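Alr3699 protein (Nostoc sp., PDB 4XSO) belongs to the glycosyltransferases of the GT-B fold, built from two Rossmann-like domains that each carry a parallel beta sheet. Local coordinates at residues F46-L49 / L50-H53. Numbering follows the deposited sequence.
Sequences FKTL and LEQH
The carbonyl oxygen of Leu-49 is gripped twice by His-53, a compact example of how a side chain can supplement the fading backbone bonds at a helix C-terminus. His-53 ND1 donates to Leu-49 O at 2.8 Å, the acceptor lying close to the imidazole plane, whereas the backbone bond from His-53 N to the same oxygen is weak and bent (126°). ND1 therefore carries a proton in this arrangement, and the in-plane bond helps to hold the imidazole's rotation. One residue earlier the backbone bond is still strong: Gln-52 N reaches Thr-48 O at 2.8 Å. On another flank, Lys-47 NZ forms an i to i+4 salt bridge with Glu-51, meeting OE2 on its syn side at 3.2 Å; the lysine chain runs extended and bends only at its last torsion (chi4 -99°) to do so. The buried flank is apolar. Phe-46, with CG anti to the backbone N (chi1 -176°), offers one ring face to Leu-50, whose CD1 sits 3.9 Å from the ring centroid in a CH-pi contact. This pair faces Ile-26 of helix 20-29 and strand 36-40, while Leu-50 and Lys-47 also touch strand 57-59, placing helix 45-52 as the crossover of a beta-alpha-beta unit.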
loop_
_atom_site.group_PDB
_atom_site.type_symbol
_atom_site.label_atom_id
_atom_site.label_comp_id
_atom_site.label_asym_id
_atom_site.label_seq_id
_atom_site.Cartn_x
_atom_site.Cartn_y
_atom_site.Cartn_z
ATOM N N PHE A 46 2.549 -12.993 21.900
ATOM C CA PHE A 46 1.155 -13.073 21.499
ATOM C C PHE A 46 0.932 -14.257 20.552
ATOM O O PHE A 46 -0.122 -14.868 20.560
ATOM C CB PHE A 46 0.708 -11.759 20.874
ATOM C CG PHE A 46 -0.746 -11.729 20.510
ATOM C CD1 PHE A 46 -1.695 -12.374 21.280
ATOM C CD2 PHE A 46 -1.173 -11.071 19.368
ATOM C CE1 PHE A 46 -3.021 -12.361 20.921
ATOM C CE2 PHE A 46 -2.510 -11.068 19.004
ATOM C CZ PHE A 46 -3.437 -11.720 19.787
ATOM N N LYS A 47 1.934 -14.509 19.741
ATOM C CA LYS A 47 1.981 -15.589 18.820
ATOM C C LYS A 47 1.867 -16.881 19.584
ATOM O O LYS A 47 1.047 -17.773 19.247
ATOM C CB LYS A 47 3.320 -15.568 18.082
ATOM C CG LYS A 47 3.382 -16.716 17.055
ATOM C CD LYS A 47 4.555 -16.585 16.155
ATOM C CE LYS A 47 4.495 -17.531 14.976
ATOM N NZ LYS A 47 5.330 -18.732 15.209
ATOM N N THR A 48 2.693 -16.984 20.631
ATOM C CA THR A 48 2.673 -18.193 21.506
ATOM C C THR A 48 1.289 -18.413 22.142
ATOM O O THR A 48 0.731 -19.565 22.075
ATOM C CB THR A 48 3.871 -18.172 22.540
ATOM O OG1 THR A 48 5.093 -17.917 21.833
ATOM C CG2 THR A 48 4.036 -19.514 23.234
ATOM N N LEU A 49 0.694 -17.339 22.669
ATOM C CA LEU A 49 -0.661 -17.437 23.273
ATOM C C LEU A 49 -1.733 -17.894 22.254
ATOM O O LEU A 49 -2.634 -18.670 22.612
ATOM C CB LEU A 49 -1.171 -16.142 23.896
ATOM C CG LEU A 49 -0.458 -15.465 25.071
ATOM C CD1 LEU A 49 -1.156 -14.123 25.377
ATOM C CD2 LEU A 49 -0.457 -16.373 26.328
ATOM N N LEU A 50 -1.599 -17.431 20.988
ATOM C CA LEU A 50 -2.504 -17.853 19.928
ATOM C C LEU A 50 -2.321 -19.344 19.666
ATOM O O LEU A 50 -3.272 -20.079 19.621
ATOM C CB LEU A 50 -2.265 -17.036 18.648
ATOM C CG LEU A 50 -2.794 -15.590 18.726
ATOM C CD1 LEU A 50 -2.146 -14.748 17.628
ATOM C CD2 LEU A 50 -4.318 -15.646 18.584
ATOM N N GLU A 51 -1.098 -19.791 19.569
ATOM C CA GLU A 51 -0.827 -21.209 19.392
ATOM C C GLU A 51 -1.364 -22.039 20.568
ATOM O O GLU A 51 -2.083 -23.051 20.375
ATOM C CB GLU A 51 0.684 -21.413 19.223
ATOM C CG GLU A 51 1.229 -20.944 17.873
ATOM C CD GLU A 51 2.746 -20.821 17.865
ATOM O OE1 GLU A 51 3.376 -20.884 18.949
ATOM O OE2 GLU A 51 3.305 -20.584 16.793
ATOM N N GLN A 52 -1.157 -21.554 21.780
ATOM C CA GLN A 52 -1.705 -22.243 22.960
ATOM C C GLN A 52 -3.214 -22.391 22.875
ATOM O O GLN A 52 -3.791 -23.244 23.525
ATOM C CB GLN A 52 -1.360 -21.481 24.249
ATOM C CG GLN A 52 0.169 -21.405 24.524
ATOM C CD GLN A 52 0.510 -20.706 25.834
ATOM O OE1 GLN A 52 -0.359 -20.095 26.456
ATOM N NE2 GLN A 52 1.788 -20.785 26.250
ATOM N N HIS A 53 -3.868 -21.506 22.138
ATOM C CA HIS A 53 -5.312 -21.564 22.004
ATOM C C HIS A 53 -5.742 -22.192 20.678
ATOM O O HIS A 53 -6.892 -22.102 20.342
ATOM C CB HIS A 53 -5.910 -20.153 22.157
ATOM C CG HIS A 53 -5.987 -19.668 23.576
ATOM N ND1 HIS A 53 -5.005 -18.885 24.158
ATOM C CD2 HIS A 53 -6.949 -19.828 24.519
ATOM C CE1 HIS A 53 -5.362 -18.576 25.391
ATOM N NE2 HIS A 53 -6.531 -19.147 25.639
#